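Local coordinates for protein antibiotic biosynthesis monooxygenase (Rhodospirillum rubrum, PDB 4HL9) that is probably a monooxygenase of the antibiotic biosynthesis monooxygenase family, a small alpha-beta protein that assembles as a dimer, at residues 25-30 and 73-78; 44-49 and 94-99. All coordinates share one frame; numbering follows the deposited sequence.

Contact 1 (25-30 with 73-78) joins the two central strands of the antiparallel sheet; contact 2 (44-49 with 94-99) joins two of the helices lying on one face of that sheet. Their centres are 14 Å apart, and they meet where the F74 and D30 side chains reach up to helix 37-52. D30 OD2 lies 2.6 Å from Y44 OH, a probable hydrogen bond. F74 CZ packs 3.4 Å from Y44 CE1. The same ring atom, F74 CZ, is 3.7 Å from L47 CD2. Strand 24-32 leads directly into helix 37-52, and the segments of the two contacts alternate along the chain. The opposite sheet face, with I27 and V73, meets the second subunit.

Contact 1. Residues 25-30 and 73-78; sequences KVIAQD and VFIEEW
V26 and E76 form a hydrogen-bonded antiparallel pair: V26 N gives its hydrogen to E76 O and E76 N to V26 O, both at 2.9 Å. A28 and F74 repeat the pattern, with F74 N to A28 O the shorter bond at 2.7 Å. Between them I27 and I75 form a non-hydrogen-bonded pair, and I27 CG2 packs on V73 CG1 (3.7 Å).

The E76 side chain rises off the sheet beside V26 and leans toward strand 24-32. Its CB and CG lie by V26 O and V26 CB, and CD comes to 3.9 Å from V26 CG1. At the tip OE1 touches V26 CB and CG1, while OE2 passes A28 CB at 4.1 Å. The chain is extended beyond CG, and OE1 receives W78 NE1 at 2.8 Å on its anti lone pair, in the plane of the indole, which ties down one oxygen of this buried carboxylate. V26 CG2 meets the edge of the same ring at CD1.

On the face of I27, K25 bends at chi2 (73°), laying CD against E76 O and CE against I75 CG2; NZ makes a long salt bridge of 3.7 Å to E77 OE1.

Strand 104-115 flanks 25-30 and strand 59-65 flanks 73-78, completing the four-stranded sheet. L84 of helix 81-86 packs on E76 and W78, helix 37-52 lies over the F74 side of the sheet, and on the other face K25 packs on F63 of the second subunit.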
ATOM      1  N   LYS A  25       8.595   5.479   0.530  1.00 18.49           N
ATOM      2  CA  LYS A  25       7.543   4.518   0.912  1.00 18.19           C
ATOM      3  C   LYS A  25       7.432   3.497  -0.207  1.00 17.20           C
ATOM      4  O   LYS A  25       7.480   3.870  -1.362  1.00 17.33           O
ATOM      5  CB  LYS A  25       6.211   5.254   1.088  1.00 17.41           C
ATOM      6  CG  LYS A  25       5.155   4.519   1.959  1.00 18.85           C
ATOM      7  CD  LYS A  25       5.548   4.553   3.460  1.00 18.44           C
ATOM      8  CE  LYS A  25       4.440   3.898   4.280  1.00 22.29           C
ATOM      9  NZ  LYS A  25       4.623   4.160   5.722  1.00 24.79           N
ATOM     10  N   VAL A  26       7.283   2.216   0.133  1.00 16.68           N
ATOM     11  CA  VAL A  26       7.162   1.170  -0.880  1.00 16.86           C
ATOM     12  C   VAL A  26       5.948   0.302  -0.565  1.00 16.06           C
ATOM     13  O   VAL A  26       5.728  -0.016   0.572  1.00 16.05           O
ATOM     14  CB  VAL A  26       8.410   0.256  -0.899  1.00 16.71           C
ATOM     15  CG1 VAL A  26       8.260  -0.884  -1.905  1.00 16.29           C
ATOM     16  CG2 VAL A  26       9.678   1.074  -1.178  1.00 19.56           C
ATOM     17  N   ILE A  27       5.159  -0.014  -1.585  1.00 16.06           N
ATOM     18  CA  ILE A  27       4.214  -1.129  -1.504  1.00 15.85           C
ATOM     19  C   ILE A  27       4.627  -2.179  -2.539  1.00 15.82           C
ATOM     20  O   ILE A  27       4.879  -1.845  -3.693  1.00 16.22           O
ATOM     21  CB  ILE A  27       2.775  -0.663  -1.752  1.00 15.39           C
ATOM     22  CG1 ILE A  27       2.350   0.287  -0.632  1.00 17.05           C
ATOM     23  CG2 ILE A  27       1.793  -1.899  -1.831  1.00 17.43           C
ATOM     24  CD1 ILE A  27       1.074   1.070  -0.978  1.00 22.06           C
ATOM     25  N   ALA A  28       4.689  -3.427  -2.092  1.00 16.06           N
ATOM     26  CA  ALA A  28       5.007  -4.596  -2.904  1.00 15.93           C
ATOM     27  C   ALA A  28       3.900  -5.603  -2.678  1.00 16.60           C
ATOM     28  O   ALA A  28       3.441  -5.784  -1.528  1.00 17.43           O
ATOM     29  CB  ALA A  28       6.315  -5.184  -2.461  1.00 16.43           C
ATOM     30  N   GLN A  29       3.469  -6.235  -3.768  1.00 15.68           N
ATOM     31  CA  GLN A  29       2.386  -7.200  -3.767  1.00 16.81           C
ATOM     32  C   GLN A  29       2.837  -8.483  -4.431  1.00 16.80           C
ATOM     33  O   GLN A  29       3.406  -8.461  -5.549  1.00 16.03           O
ATOM     34  CB  GLN A  29       1.192  -6.657  -4.540  1.00 17.10           C
ATOM     35  CG  GLN A  29       0.676  -5.314  -4.031  1.00 20.81           C
ATOM     36  CD  GLN A  29      -0.565  -4.886  -4.755  1.00 24.80           C
ATOM     37  OE1 GLN A  29      -1.539  -5.638  -4.817  1.00 25.06           O
ATOM     38  NE2 GLN A  29      -0.550  -3.665  -5.308  1.00 26.83           N
ATOM     39  N   ASP A  30       2.582  -9.583  -3.744  1.00 16.48           N
ATOM     40  CA  ASP A  30       2.834 -10.923  -4.270  1.00 16.75           C
ATOM     41  C   ASP A  30       1.484 -11.629  -4.441  1.00 17.09           C
ATOM     42  O   ASP A  30       0.566 -11.409  -3.630  1.00 15.84           O
ATOM     43  CB  ASP A  30       3.643 -11.736  -3.286  1.00 16.44           C
ATOM     44  CG  ASP A  30       5.076 -11.227  -3.090  1.00 20.06           C
ATOM     45  OD1 ASP A  30       5.588 -10.396  -3.876  1.00 17.52           O
ATOM     46  OD2 ASP A  30       5.697 -11.719  -2.139  1.00 20.63           O
ATOM     47  N   VAL A  73       0.777  -8.287   0.864  1.00 13.56           N
ATOM     48  CA  VAL A  73       1.140  -6.896   0.602  1.00 13.05           C
ATOM     49  C   VAL A  73       2.122  -6.406   1.665  1.00 13.24           C
ATOM     50  O   VAL A  73       1.844  -6.486   2.872  1.00 13.15           O
ATOM     51  CB  VAL A  73      -0.093  -5.972   0.524  1.00 12.96           C
ATOM     52  CG1 VAL A  73       0.327  -4.493   0.314  1.00 17.03           C
ATOM     53  CG2 VAL A  73      -1.038  -6.421  -0.609  1.00 14.14           C
ATOM     54  N   PHE A  74       3.267  -5.924   1.200  1.00 12.57           N
ATOM     55  CA  PHE A  74       4.268  -5.315   2.053  1.00 13.71           C
ATOM     56  C   PHE A  74       4.059  -3.807   2.032  1.00 13.10           C
ATOM     57  O   PHE A  74       3.803  -3.232   0.985  1.00 13.44           O
ATOM     58  CB  PHE A  74       5.683  -5.605   1.505  1.00 14.57           C
ATOM     59  CG  PHE A  74       6.118  -7.040   1.648  1.00 17.07           C
ATOM     60  CD1 PHE A  74       6.730  -7.481   2.817  1.00 20.49           C
ATOM     61  CD2 PHE A  74       5.958  -7.934   0.591  1.00 17.04           C
ATOM     62  CE1 PHE A  74       7.151  -8.806   2.949  1.00 20.56           C
ATOM     63  CE2 PHE A  74       6.401  -9.245   0.701  1.00 19.04           C
ATOM     64  CZ  PHE A  74       6.984  -9.684   1.877  1.00 20.84           C
ATOM     65  N   ILE A  75       4.128  -3.171   3.203  1.00 13.86           N
ATOM     66  CA  ILE A  75       4.174  -1.721   3.267  1.00 13.39           C
ATOM     67  C   ILE A  75       5.468  -1.390   3.980  1.00 14.11           C
ATOM     68  O   ILE A  75       5.674  -1.814   5.112  1.00 14.40           O
ATOM     69  CB  ILE A  75       2.973  -1.122   4.058  1.00 14.51           C
ATOM     70  CG1 ILE A  75       1.657  -1.342   3.301  1.00 14.52           C
ATOM     71  CG2 ILE A  75       3.179   0.393   4.253  1.00 12.08           C
ATOM     72  CD1 ILE A  75       0.404  -0.950   4.127  1.00 19.23           C
ATOM     73  N   GLU A  76       6.335  -0.626   3.313  1.00 14.68           N
ATOM     74  CA  GLU A  76       7.696  -0.438   3.797  1.00 15.40           C
ATOM     75  C   GLU A  76       8.011   1.055   3.804  1.00 15.92           C
ATOM     76  O   GLU A  76       7.455   1.828   3.029  1.00 13.65           O
ATOM     77  CB  GLU A  76       8.722  -1.195   2.912  1.00 16.42           C
ATOM     78  CG  GLU A  76       8.190  -2.451   2.158  1.00 16.90           C
ATOM     79  CD  GLU A  76       9.199  -3.087   1.147  1.00 21.71           C
ATOM     80  OE1 GLU A  76      10.324  -2.562   0.951  1.00 17.98           O
ATOM     81  OE2 GLU A  76       8.867  -4.156   0.561  1.00 20.13           O
ATOM     82  N   GLU A  77       8.897   1.441   4.708  1.00 17.44           N
ATOM     83  CA  GLU A  77       9.408   2.796   4.717  1.00 19.11           C
ATOM     84  C   GLU A  77      10.922   2.695   4.867  1.00 19.14           C
ATOM     85  O   GLU A  77      11.432   1.978   5.746  1.00 20.00           O
ATOM     86  CB  GLU A  77       8.747   3.595   5.850  1.00 19.69           C
ATOM     87  CG  GLU A  77       9.036   5.074   5.855  1.00 23.22           C
ATOM     88  CD  GLU A  77       8.126   5.846   6.803  1.00 29.88           C
ATOM     89  OE1 GLU A  77       7.528   5.236   7.722  1.00 34.20           O
ATOM     90  OE2 GLU A  77       8.023   7.075   6.642  1.00 33.75           O
ATOM     91  N   TRP A  78      11.621   3.381   3.970  1.00 19.14           N
ATOM     92  CA  TRP A  78      13.081   3.421   3.952  1.00 19.18           C
ATOM     93  C   TRP A  78      13.550   4.893   3.985  1.00 19.12           C
ATOM     94  O   TRP A  78      12.822   5.767   3.526  1.00 18.21           O
ATOM     95  CB  TRP A  78      13.595   2.721   2.691  1.00 19.40           C
ATOM     96  CG  TRP A  78      13.145   1.284   2.616  1.00 19.54           C
ATOM     97  CD1 TRP A  78      12.080   0.797   1.920  1.00 21.43           C
ATOM     98  CD2 TRP A  78      13.738   0.171   3.280  1.00 19.09           C
ATOM     99  NE1 TRP A  78      11.972  -0.565   2.101  1.00 21.58           N
ATOM    100  CE2 TRP A  78      12.973  -0.975   2.941  1.00 21.28           C
ATOM    101  CE3 TRP A  78      14.836   0.026   4.139  1.00 20.06           C
ATOM    102  CZ2 TRP A  78      13.280  -2.250   3.420  1.00 21.97           C
ATOM    103  CZ3 TRP A  78      15.155  -1.248   4.615  1.00 20.52           C
ATOM    104  CH2 TRP A  78      14.359  -2.372   4.262  1.00 21.21           C
TER

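Contact 2. Residues 44-49 and 94-99; sequences YRELVE and TRLVPL
E46 receives R95 in a salt bridge between the two helices. R95 NH2 donates to E46 OE2 at 2.7 Å, lying above the carboxylate plane, although the oxygen itself is near the guanidinium plane. NH1 adds two weak bonds, to OE2 at 3.1 Å and to OE1 at 3.4 Å; the carboxylate and guanidinium planes are 36° apart. With CG anti to the backbone N (chi1 171°), R95 extends from its helix and then bends at chi3, which swings the guanidinium across to E46. R95 NE has a second carboxylate, E91, and E46 OE2 has a weak, long ion pair with K50, so the bridge belongs to a wider set of charges.

The helices run roughly antiparallel, 147° between their directions and 9.8 Å between axes, above the beta sheet of this ferredoxin-like alpha-beta fold. L96 points at the other helix: its CD1 lies 3.4 Å from L47 N and against E46 CG, while CD2 reaches E46 OE1. L47 CD2 meets V97 CG2 at 3.9 Å, towards the sheet, where L47 also touches Y60. L47 O accepts a hydrogen bond from T51 OG1, one turn further along helix 37-52.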
ATOM      1  N   TYR A  44       7.792 -15.802   4.726  1.00 18.62           N
ATOM      2  CA  TYR A  44       7.367 -14.420   4.961  1.00 18.95           C
ATOM      3  C   TYR A  44       7.652 -13.979   6.410  1.00 19.96           C
ATOM      4  O   TYR A  44       8.120 -12.862   6.630  1.00 19.74           O
ATOM      5  CB  TYR A  44       5.873 -14.256   4.648  1.00 17.32           C
ATOM      6  CG  TYR A  44       5.506 -14.039   3.188  1.00 17.73           C
ATOM      7  CD1 TYR A  44       5.990 -12.956   2.470  1.00 15.62           C
ATOM      8  CD2 TYR A  44       4.602 -14.895   2.547  1.00 17.62           C
ATOM      9  CE1 TYR A  44       5.611 -12.753   1.133  1.00 18.81           C
ATOM     10  CE2 TYR A  44       4.234 -14.707   1.235  1.00 18.47           C
ATOM     11  CZ  TYR A  44       4.721 -13.643   0.533  1.00 16.79           C
ATOM     12  OH  TYR A  44       4.343 -13.485  -0.764  1.00 16.62           O
ATOM     13  N   ARG A  45       7.369 -14.842   7.389  1.00 20.47           N
ATOM     14  CA  ARG A  45       7.614 -14.494   8.793  1.00 22.46           C
ATOM     15  C   ARG A  45       9.102 -14.197   9.083  1.00 22.39           C
ATOM     16  O   ARG A  45       9.435 -13.200   9.740  1.00 21.89           O
ATOM     17  CB  ARG A  45       7.086 -15.579   9.741  1.00 23.33           C
ATOM     18  CG  ARG A  45       5.568 -15.777   9.728  1.00 27.46           C
ATOM     19  CD  ARG A  45       5.167 -16.739  10.842  1.00 35.28           C
ATOM     20  NE  ARG A  45       4.259 -17.796  10.392  1.00 40.96           N
ATOM     21  CZ  ARG A  45       2.967 -17.626  10.109  1.00 42.96           C
ATOM     22  NH1 ARG A  45       2.395 -16.426  10.201  1.00 44.46           N
ATOM     23  NH2 ARG A  45       2.241 -18.665   9.716  1.00 44.88           N
ATOM     24  N   GLU A  46       9.990 -15.041   8.559  1.00 22.34           N
ATOM     25  CA  GLU A  46      11.438 -14.799   8.679  1.00 22.35           C
ATOM     26  C   GLU A  46      11.866 -13.539   7.915  1.00 21.16           C
ATOM     27  O   GLU A  46      12.658 -12.757   8.422  1.00 21.25           O
ATOM     28  CB  GLU A  46      12.268 -16.010   8.213  1.00 22.56           C
ATOM     29  CG  GLU A  46      13.791 -15.836   8.445  1.00 25.05           C
ATOM     30  CD  GLU A  46      14.639 -16.993   7.913  1.00 28.87           C
ATOM     31  OE1 GLU A  46      14.079 -18.029   7.489  1.00 26.56           O
ATOM     32  OE2 GLU A  46      15.881 -16.857   7.922  1.00 31.48           O
ATOM     33  N   LEU A  47      11.362 -13.354   6.698  1.00 20.77           N
ATOM     34  CA  LEU A  47      11.662 -12.144   5.917  1.00 19.25           C
ATOM     35  C   LEU A  47      11.320 -10.868   6.720  1.00 19.22           C
ATOM     36  O   LEU A  47      12.133  -9.940   6.829  1.00 18.15           O
ATOM     37  CB  LEU A  47      10.974 -12.200   4.530  1.00 19.63           C
ATOM     38  CG  LEU A  47      11.230 -11.054   3.550  1.00 18.88           C
ATOM     39  CD1 LEU A  47      12.743 -10.897   3.259  1.00 21.00           C
ATOM     40  CD2 LEU A  47      10.398 -11.172   2.250  1.00 18.39           C
ATOM     41  N   VAL A  48      10.141 -10.856   7.327  1.00 18.90           N
ATOM     42  CA  VAL A  48       9.695  -9.707   8.125  1.00 20.51           C
ATOM     43  C   VAL A  48      10.610  -9.492   9.337  1.00 21.50           C
ATOM     44  O   VAL A  48      11.122  -8.375   9.558  1.00 21.41           O
ATOM     45  CB  VAL A  48       8.216  -9.849   8.518  1.00 19.71           C
ATOM     46  CG1 VAL A  48       7.818  -8.841   9.596  1.00 21.04           C
ATOM     47  CG2 VAL A  48       7.338  -9.680   7.289  1.00 19.70           C
ATOM     48  N   GLU A  49      10.863 -10.566  10.080  1.00 22.09           N
ATOM     49  CA  GLU A  49      11.714 -10.485  11.268  1.00 24.63           C
ATOM     50  C   GLU A  49      13.138  -9.979  10.959  1.00 24.34           C
ATOM     51  O   GLU A  49      13.630  -9.075  11.636  1.00 24.86           O
ATOM     52  CB  GLU A  49      11.730 -11.833  11.993  1.00 25.11           C
ATOM     53  CG  GLU A  49      12.929 -12.068  12.905  1.00 30.71           C
ATOM     54  CD  GLU A  49      12.983 -13.506  13.376  1.00 35.86           C
ATOM     55  OE1 GLU A  49      13.716 -14.305  12.743  1.00 39.34           O
ATOM     56  OE2 GLU A  49      12.271 -13.836  14.348  1.00 36.94           O
ATOM     57  N   THR A  94      17.765 -12.136  -0.522  1.00 20.04           N
ATOM     58  CA  THR A  94      18.199 -12.942  -1.657  1.00 20.78           C
ATOM     59  C   THR A  94      17.967 -14.456  -1.473  1.00 20.52           C
ATOM     60  O   THR A  94      17.853 -15.197  -2.448  1.00 21.32           O
ATOM     61  CB  THR A  94      19.675 -12.660  -2.041  1.00 20.93           C
ATOM     62  OG1 THR A  94      20.498 -12.911  -0.907  1.00 21.59           O
ATOM     63  CG2 THR A  94      19.842 -11.200  -2.511  1.00 20.71           C
ATOM     64  N   ARG A  95      17.872 -14.915  -0.241  1.00 20.89           N
ATOM     65  CA  ARG A  95      17.525 -16.309   0.014  1.00 21.35           C
ATOM     66  C   ARG A  95      15.993 -16.495  -0.010  1.00 21.56           C
ATOM     67  O   ARG A  95      15.473 -17.335  -0.751  1.00 20.89           O
ATOM     68  CB  ARG A  95      18.146 -16.783   1.339  1.00 22.20           C
ATOM     69  CG  ARG A  95      17.673 -18.158   1.835  1.00 24.08           C
ATOM     70  CD  ARG A  95      18.411 -18.601   3.085  1.00 26.70           C
ATOM     71  NE  ARG A  95      18.472 -17.576   4.131  1.00 29.15           N
ATOM     72  CZ  ARG A  95      17.569 -17.413   5.096  1.00 31.01           C
ATOM     73  NH1 ARG A  95      16.504 -18.203   5.169  1.00 29.93           N
ATOM     74  NH2 ARG A  95      17.726 -16.442   5.989  1.00 30.97           N
ATOM     75  N   LEU A  96      15.279 -15.679   0.766  1.00 21.09           N
ATOM     76  CA  LEU A  96      13.855 -15.914   1.010  1.00 20.02           C
ATOM     77  C   LEU A  96      12.941 -15.570  -0.164  1.00 19.90           C
ATOM     78  O   LEU A  96      11.982 -16.328  -0.432  1.00 19.24           O
ATOM     79  CB  LEU A  96      13.377 -15.266   2.322  1.00 19.59           C
ATOM     80  CG  LEU A  96      13.966 -15.839   3.632  1.00 18.78           C
ATOM     81  CD1 LEU A  96      13.790 -14.868   4.802  1.00 18.08           C
ATOM     82  CD2 LEU A  96      13.393 -17.197   3.975  1.00 19.97           C
ATOM     83  N   VAL A  97      13.234 -14.465  -0.867  1.00 19.57           N
ATOM     84  CA  VAL A  97      12.330 -13.940  -1.894  1.00 19.94           C
ATOM     85  C   VAL A  97      12.171 -14.858  -3.127  1.00 20.68           C
ATOM     86  O   VAL A  97      11.033 -15.064  -3.602  1.00 19.96           O
ATOM     87  CB  VAL A  97      12.622 -12.457  -2.282  1.00 19.93           C
ATOM     88  CG1 VAL A  97      11.719 -12.001  -3.403  1.00 21.32           C
ATOM     89  CG2 VAL A  97      12.413 -11.529  -1.071  1.00 19.92           C
ATOM     90  N   PRO A  98      13.297 -15.393  -3.667  1.00 20.46           N
ATOM     91  CA  PRO A  98      13.120 -16.369  -4.753  1.00 20.10           C
ATOM     92  C   PRO A  98      12.400 -17.641  -4.282  1.00 20.12           C
ATOM     93  O   PRO A  98      11.608 -18.199  -5.046  1.00 19.46           O
ATOM     94  CB  PRO A  98      14.557 -16.666  -5.209  1.00 20.60           C
ATOM     95  CG  PRO A  98      15.340 -15.415  -4.795  1.00 21.02           C
ATOM     96  CD  PRO A  98      14.719 -15.025  -3.484  1.00 20.12           C
ATOM     97  N   LEU A  99      12.623 -18.070  -3.039  1.00 19.62           N
ATOM     98  CA  LEU A  99      11.905 -19.236  -2.516  1.00 20.00           C
ATOM     99  C   LEU A  99      10.386 -19.011  -2.429  1.00 20.27           C
ATOM    100  O   LEU A  99       9.603 -19.935  -2.645  1.00 20.91           O
ATOM    101  CB  LEU A  99      12.444 -19.662  -1.159  1.00 19.80           C
ATOM    102  CG  LEU A  99      13.893 -20.176  -1.091  1.00 20.53           C
ATOM    103  CD1 LEU A  99      14.239 -20.393   0.365  1.00 18.64           C
ATOM    104  CD2 LEU A  99      14.029 -21.456  -1.941  1.00 19.78           C
TER